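Local coordinates for protein ribokinase (Giardia lamblia, PDB 6WHJ) that probably phosphorylates D-ribose at O-5, using ATP together with a divalent cation, most likely magnesium, to yield D-ribose 5-phosphate, at residues I193-E198 against C275-F280; F238-G241 against S245-V248. All blocks are in the same frame, centred on the assembly; numbering follows the deposited sequence.

Both contacts involve the large mixed sheet of this PfkB-family kinase, and their centres lie about 8 Å apart. Contact 1 packs helix 272-287 against the end of one strand; contact 2, nested within the loop that contact 1 closes, is the hairpin of strands 235-239 and 245-249, the first of which lies beside strand 193-194 in the sheet. They meet where Pro196 O stands 2.8 Å from Thr239 N, a probable hydrogen bond, and where Phe276 CZ packs 3.9 Å from Ser245 OG. Asn197 in contact 1 and Thr239, Leu240 and Gly241 in contact 2 are predicted to bind ATP. The side chain of Ile277 lies about 5 Å from those of Thr239 and Asp274, the predicted proton acceptor.

Contact 1. Residues I193-E198 against C275-F280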
ATOM      1  N   ILE B 193      33.526  -5.123   2.553  1.00 21.95           N
ATOM      2  CA  ILE B 193      32.810  -6.355   2.238  1.00 22.28           C
ATOM      3  C   ILE B 193      31.495  -6.003   1.557  1.00 25.00           C
ATOM      4  O   ILE B 193      30.641  -5.340   2.156  1.00 21.96           O
ATOM      5  CB  ILE B 193      32.556  -7.203   3.495  1.00 24.07           C
ATOM      6  CG1 ILE B 193      33.887  -7.569   4.164  1.00 23.00           C
ATOM      7  CG2 ILE B 193      31.700  -8.429   3.152  1.00 24.03           C
ATOM      8  CD1 ILE B 193      33.746  -8.168   5.533  1.00 23.95           C
ATOM      9  N   PHE B 194      31.322  -6.471   0.320  1.00 25.42           N
ATOM     10  CA  PHE B 194      30.163  -6.168  -0.507  1.00 22.12           C
ATOM     11  C   PHE B 194      29.258  -7.395  -0.546  1.00 26.85           C
ATOM     12  O   PHE B 194      29.739  -8.515  -0.785  1.00 25.26           O
ATOM     13  CB  PHE B 194      30.636  -5.768  -1.908  1.00 25.78           C
ATOM     14  CG  PHE B 194      29.567  -5.183  -2.793  1.00 26.56           C
ATOM     15  CD1 PHE B 194      28.803  -4.102  -2.373  1.00 25.53           C
ATOM     16  CD2 PHE B 194      29.376  -5.671  -4.070  1.00 24.94           C
ATOM     17  CE1 PHE B 194      27.842  -3.548  -3.192  1.00 23.05           C
ATOM     18  CE2 PHE B 194      28.411  -5.123  -4.895  1.00 28.21           C
ATOM     19  CZ  PHE B 194      27.645  -4.057  -4.454  1.00 28.40           C
ATOM     20  N   CYS B 195      27.957  -7.197  -0.300  1.00 23.82           N
ATOM     21  CA  CYS B 195      27.008  -8.304  -0.115  1.00 23.09           C
ATOM     22  C   CYS B 195      25.818  -8.176  -1.060  1.00 26.52           C
ATOM     23  O   CYS B 195      24.687  -7.917  -0.626  1.00 25.32           O
ATOM     24  CB  CYS B 195      26.512  -8.356   1.328  1.00 22.25           C
ATOM     25  SG  CYS B 195      27.826  -8.483   2.523  1.00 32.08           S
ATOM     26  N   PRO B 196      26.025  -8.376  -2.353  1.00 22.99           N
ATOM     27  CA  PRO B 196      24.902  -8.374  -3.281  1.00 25.73           C
ATOM     28  C   PRO B 196      24.270  -9.754  -3.373  1.00 30.89           C
ATOM     29  O   PRO B 196      24.890 -10.778  -3.072  1.00 28.15           O
ATOM     30  CB  PRO B 196      25.575  -8.001  -4.608  1.00 27.95           C
ATOM     31  CG  PRO B 196      26.881  -8.685  -4.518  1.00 26.47           C
ATOM     32  CD  PRO B 196      27.302  -8.577  -3.063  1.00 24.77           C
ATOM     33  N   ASN B 197      23.012  -9.774  -3.798  1.00 31.89           N
ATOM     34  CA  ASN B 197      22.466 -11.044  -4.251  1.00 33.83           C
ATOM     35  C   ASN B 197      22.732 -11.151  -5.752  1.00 32.60           C
ATOM     36  O   ASN B 197      23.375 -10.280  -6.341  1.00 34.23           O
ATOM     37  CB  ASN B 197      20.999 -11.169  -3.834  1.00 31.88           C
ATOM     38  CG  ASN B 197      20.076 -10.195  -4.547  1.00 30.36           C
ATOM     39  OD1 ASN B 197      20.413  -9.594  -5.575  1.00 32.64           O
ATOM     40  ND2 ASN B 197      18.915  -9.977  -3.943  1.00 25.34           N
ATOM     41  N   GLU B 198      22.252 -12.219  -6.393  1.00 37.47           N
ATOM     42  CA  GLU B 198      22.604 -12.424  -7.798  1.00 40.82           C
ATOM     43  C   GLU B 198      22.138 -11.258  -8.666  1.00 40.54           C
ATOM     44  O   GLU B 198      22.925 -10.684  -9.430  1.00 38.17           O
ATOM     45  CB  GLU B 198      22.019 -13.728  -8.330  1.00 47.17           C
ATOM     46  CG  GLU B 198      22.883 -14.322  -9.435  1.00 51.70           C
ATOM     47  CD  GLU B 198      22.328 -15.603 -10.003  1.00 61.66           C
ATOM     48  OE1 GLU B 198      22.799 -16.013 -11.086  1.00 64.94           O
ATOM     49  OE2 GLU B 198      21.408 -16.187  -9.386  1.00 66.39           O
ATOM     50  N   CYS B 275      18.069 -10.777   8.073  1.00 27.84           N
ATOM     51  CA  CYS B 275      18.534 -11.614   9.168  1.00 25.47           C
ATOM     52  C   CYS B 275      19.899 -12.202   8.845  1.00 27.16           C
ATOM     53  O   CYS B 275      20.770 -12.278   9.718  1.00 28.21           O
ATOM     54  CB  CYS B 275      17.505 -12.712   9.446  1.00 26.57           C
ATOM     55  SG  CYS B 275      18.069 -14.010  10.546  1.00 33.46           S
ATOM     56  N   PHE B 276      20.123 -12.572   7.580  1.00 29.34           N
ATOM     57  CA  PHE B 276      21.431 -13.083   7.182  1.00 25.87           C
ATOM     58  C   PHE B 276      22.495 -12.006   7.328  1.00 27.93           C
ATOM     59  O   PHE B 276      23.579 -12.259   7.862  1.00 28.59           O
ATOM     60  CB  PHE B 276      21.393 -13.613   5.748  1.00 25.78           C
ATOM     61  CG  PHE B 276      22.711 -14.177   5.274  1.00 28.74           C
ATOM     62  CD1 PHE B 276      23.693 -13.351   4.738  1.00 26.32           C
ATOM     63  CD2 PHE B 276      22.969 -15.531   5.363  1.00 28.94           C
ATOM     64  CE1 PHE B 276      24.900 -13.871   4.308  1.00 28.94           C
ATOM     65  CE2 PHE B 276      24.174 -16.056   4.929  1.00 31.85           C
ATOM     66  CZ  PHE B 276      25.144 -15.225   4.406  1.00 29.25           C
ATOM     67  N   ILE B 277      22.210 -10.797   6.845  1.00 27.23           N
ATOM     68  CA  ILE B 277      23.208  -9.735   6.941  1.00 26.64           C
ATOM     69  C   ILE B 277      23.494  -9.410   8.402  1.00 28.13           C
ATOM     70  O   ILE B 277      24.658  -9.300   8.810  1.00 27.57           O
ATOM     71  CB  ILE B 277      22.750  -8.491   6.155  1.00 23.40           C
ATOM     72  CG1 ILE B 277      22.716  -8.784   4.654  1.00 21.56           C
ATOM     73  CG2 ILE B 277      23.652  -7.302   6.459  1.00 23.02           C
ATOM     74  CD1 ILE B 277      24.065  -9.084   4.084  1.00 21.82           C
ATOM     75  N   GLY B 278      22.444  -9.321   9.224  1.00 29.21           N
ATOM     76  CA  GLY B 278      22.646  -9.013  10.633  1.00 27.95           C
ATOM     77  C   GLY B 278      23.471 -10.067  11.352  1.00 29.34           C
ATOM     78  O   GLY B 278      24.418  -9.740  12.076  1.00 28.00           O
ATOM     79  N   SER B 279      23.114 -11.348  11.173  1.00 23.06           N
ATOM     80  CA  SER B 279      23.852 -12.423  11.827  1.00 27.23           C
ATOM     81  C   SER B 279      25.292 -12.488  11.336  1.00 28.74           C
ATOM     82  O   SER B 279      26.219 -12.656  12.138  1.00 25.33           O
ATOM     83  CB  SER B 279      23.155 -13.757  11.590  1.00 27.20           C
ATOM     84  OG  SER B 279      21.806 -13.666  11.978  1.00 32.77           O
ATOM     85  N   PHE B 280      25.496 -12.312  10.025  1.00 28.92           N
ATOM     86  CA  PHE B 280      26.843 -12.272   9.468  1.00 26.76           C
ATOM     87  C   PHE B 280      27.685 -11.213  10.169  1.00 29.30           C
ATOM     88  O   PHE B 280      28.846 -11.458  10.515  1.00 25.35           O
ATOM     89  CB  PHE B 280      26.767 -11.993   7.963  1.00 24.29           C
ATOM     90  CG  PHE B 280      28.100 -11.853   7.302  1.00 25.36           C
ATOM     91  CD1 PHE B 280      28.939 -12.950   7.152  1.00 23.75           C
ATOM     92  CD2 PHE B 280      28.552 -10.602   6.883  1.00 28.79           C
ATOM     93  CE1 PHE B 280      30.186 -12.817   6.545  1.00 27.30           C
ATOM     94  CE2 PHE B 280      29.802 -10.453   6.280  1.00 30.29           C
ATOM     95  CZ  PHE B 280      30.623 -11.567   6.112  1.00 28.37           C
TER
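Ile277 and Cys195 meet because their first torsions send both side chains toward each other between helix and strand end: SG of Cys195 stands anti to its carbonyl carbon (chi1 -56°), and Ile277 has CG1 anti to its carbonyl carbon (chi1 -67°) and bends again at chi2 (-64°), which brings its delta methyl forward. That methyl, CD1, lies 3.8 Å from Cys195 CB and 4.1 Å from Cys195 SG, so it touches both atoms of the short thiol side chain. Nearly one helical turn further on, Phe280 reaches the strand with a ring atom. Its CE2 is 4.2 Å from CG2 of Ile193, the methyl approaching the ring at a slant. The residue types suit the spacing: the CA atoms of Cys195 and Ile277 are 8.1 Å apart, a separation that a small cysteine and a branched isoleucine span together, while a long phenylalanine spans the distance to Ile193. On the helix, Ser279 folds its hydroxyl back on its own helix, and OG donates to Cys275 O at 2.8 Å; the Ser279 amide reaches the same oxygen from the other face of the carbonyl plane, so a buried polar group is satisfied within the helix. Helix 301-318 also packs on this helix, touching Phe276, Ser279 and Phe280. Beyond the strand, Asn197, a predicted ATP ligand, caps the next helix through OD1 to Glu200 N. All four touching residues are buried, and 193-198 and 275-280 meet through apolar side chains, with no hydrogen bond between them, next to the predicted nucleotide and substrate sites.

Contact 2. Residues F238-G241 against S245-V248; sequences FTLG and SRIV
The ring of Phe238 meets the neighbouring strand by its edge: near the ring plane lie the carbonyl oxygen of Arg246 and the CG2 methyl of Val248, the latter 4.0 Å from CE2. The same methyl also sits at the edge of the Arg246 guanidinium, in its plane, so Val248 lies beside two flat groups at once. Phe238 CG stands anti to its own carbonyl carbon (chi1 -70°), which leans the ring over toward Val248. The two strands run antiparallel. Phe238 and Arg246 form a hydrogen-bonded pair, with Phe238 N donating to Arg246 O at 2.6 Å and Arg246 N to Phe238 O at 2.8 Å; Thr239 and Ser245 form the adjoining non-hydrogen-bonded pair. The first pair puts its side chains on one face, where CB of Phe238 and CB of Arg246 are 4.0 Å apart, and Leu240 adds its CD1 at 4.1 Å from Arg246 CG. Arginine suits this place because its aliphatic part covers the apolar neighbours while its bent chain leads the charged end away, to a salt bridge with Asp216. Small Ser245 lies buried on the other face beside Leu237. In the turn just past the strand, Gly241 has a positive phi (63°), readily reached without a side chain; Thr239 to Gly244, which includes the hairpin turn, is predicted to bind ATP. Helix 216-228 covers the face of Phe238, Arg246 and Val248 through Met219 and Val223, whereas Ile247 faces helix 301-318. Strand 255-258 continues the sheet beyond the hairpin; on the opposite flank of the hairpin, strand 235-239 adjoins 193-194, and Thr239 makes a backbone hydrogen bond with Pro196.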
ATOM      1  N   PHE B 238      28.381 -13.101  -2.256  1.00 28.33           N
ATOM      2  CA  PHE B 238      27.202 -13.249  -3.105  1.00 29.21           C
ATOM      3  C   PHE B 238      26.140 -14.019  -2.339  1.00 27.36           C
ATOM      4  O   PHE B 238      26.406 -15.114  -1.836  1.00 26.14           O
ATOM      5  CB  PHE B 238      27.530 -13.995  -4.392  1.00 30.80           C
ATOM      6  CG  PHE B 238      28.373 -13.227  -5.353  1.00 28.98           C
ATOM      7  CD1 PHE B 238      27.792 -12.353  -6.250  1.00 27.55           C
ATOM      8  CD2 PHE B 238      29.752 -13.409  -5.390  1.00 27.56           C
ATOM      9  CE1 PHE B 238      28.572 -11.653  -7.153  1.00 32.18           C
ATOM     10  CE2 PHE B 238      30.532 -12.715  -6.288  1.00 28.75           C
ATOM     11  CZ  PHE B 238      29.943 -11.831  -7.171  1.00 28.59           C
ATOM     12  N   THR B 239      24.957 -13.431  -2.224  1.00 31.36           N
ATOM     13  CA  THR B 239      23.787 -14.110  -1.686  1.00 33.30           C
ATOM     14  C   THR B 239      23.023 -14.775  -2.816  1.00 32.28           C
ATOM     15  O   THR B 239      22.626 -14.113  -3.776  1.00 35.28           O
ATOM     16  CB  THR B 239      22.882 -13.130  -0.941  1.00 31.35           C
ATOM     17  OG1 THR B 239      23.437 -12.870   0.354  1.00 33.23           O
ATOM     18  CG2 THR B 239      21.470 -13.678  -0.822  1.00 41.92           C
ATOM     19  N   LEU B 240      22.801 -16.081  -2.693  1.00 34.87           N
ATOM     20  CA  LEU B 240      22.262 -16.867  -3.794  1.00 32.73           C
ATOM     21  C   LEU B 240      20.943 -17.528  -3.417  1.00 36.22           C
ATOM     22  O   LEU B 240      20.513 -18.477  -4.080  1.00 39.83           O
ATOM     23  CB  LEU B 240      23.286 -17.913  -4.224  1.00 37.57           C
ATOM     24  CG  LEU B 240      24.613 -17.316  -4.703  1.00 43.16           C
ATOM     25  CD1 LEU B 240      25.550 -18.402  -5.224  1.00 42.32           C
ATOM     26  CD2 LEU B 240      24.391 -16.218  -5.750  1.00 39.72           C
ATOM     27  N   GLY B 241      20.286 -17.029  -2.373  1.00 36.02           N
ATOM     28  CA  GLY B 241      18.988 -17.552  -1.985  1.00 35.85           C
ATOM     29  C   GLY B 241      19.090 -19.007  -1.581  1.00 36.52           C
ATOM     30  O   GLY B 241      19.948 -19.393  -0.782  1.00 38.03           O
ATOM     31  N   SER B 245      25.381 -19.132  -0.297  1.00 31.72           N
ATOM     32  CA  SER B 245      26.139 -17.915  -0.550  1.00 34.27           C
ATOM     33  C   SER B 245      27.511 -18.278  -1.104  1.00 31.75           C
ATOM     34  O   SER B 245      27.897 -19.447  -1.177  1.00 29.53           O
ATOM     35  CB  SER B 245      26.273 -17.043   0.708  1.00 32.94           C
ATOM     36  OG  SER B 245      26.474 -17.830   1.866  1.00 39.12           O
ATOM     37  N   ARG B 246      28.237 -17.250  -1.528  1.00 33.63           N
ATOM     38  CA  ARG B 246      29.518 -17.436  -2.197  1.00 30.99           C
ATOM     39  C   ARG B 246      30.412 -16.268  -1.829  1.00 29.99           C
ATOM     40  O   ARG B 246      30.065 -15.115  -2.107  1.00 30.12           O
ATOM     41  CB  ARG B 246      29.335 -17.516  -3.710  1.00 32.92           C
ATOM     42  CG  ARG B 246      29.492 -18.902  -4.262  1.00 38.82           C
ATOM     43  CD  ARG B 246      30.950 -19.252  -4.356  1.00 35.79           C
ATOM     44  NE  ARG B 246      31.633 -18.435  -5.351  1.00 42.17           N
ATOM     45  CZ  ARG B 246      31.951 -18.851  -6.574  1.00 48.32           C
ATOM     46  NH1 ARG B 246      31.641 -20.083  -6.958  1.00 49.95           N
ATOM     47  NH2 ARG B 246      32.587 -18.040  -7.413  1.00 49.45           N
ATOM     48  N   ILE B 247      31.543 -16.561  -1.197  1.00 28.97           N
ATOM     49  CA  ILE B 247      32.520 -15.547  -0.821  1.00 29.27           C
ATOM     50  C   ILE B 247      33.660 -15.606  -1.825  1.00 29.58           C
ATOM     51  O   ILE B 247      34.280 -16.659  -2.008  1.00 29.86           O
ATOM     52  CB  ILE B 247      33.033 -15.769   0.608  1.00 28.31           C
ATOM     53  CG1 ILE B 247      31.869 -15.732   1.592  1.00 28.54           C
ATOM     54  CG2 ILE B 247      34.065 -14.714   0.972  1.00 27.24           C
ATOM     55  CD1 ILE B 247      32.204 -16.304   2.934  1.00 25.14           C
ATOM     56  N   VAL B 248      33.947 -14.480  -2.466  1.00 28.85           N
ATOM     57  CA  VAL B 248      35.054 -14.373  -3.405  1.00 30.21           C
ATOM     58  C   VAL B 248      35.983 -13.283  -2.913  1.00 27.77           C
ATOM     59  O   VAL B 248      35.535 -12.169  -2.622  1.00 27.06           O
ATOM     60  CB  VAL B 248      34.578 -14.078  -4.838  1.00 33.93           C
ATOM     61  CG1 VAL B 248      35.758 -14.068  -5.796  1.00 31.11           C
ATOM     62  CG2 VAL B 248      33.546 -15.104  -5.278  1.00 29.83           C
TER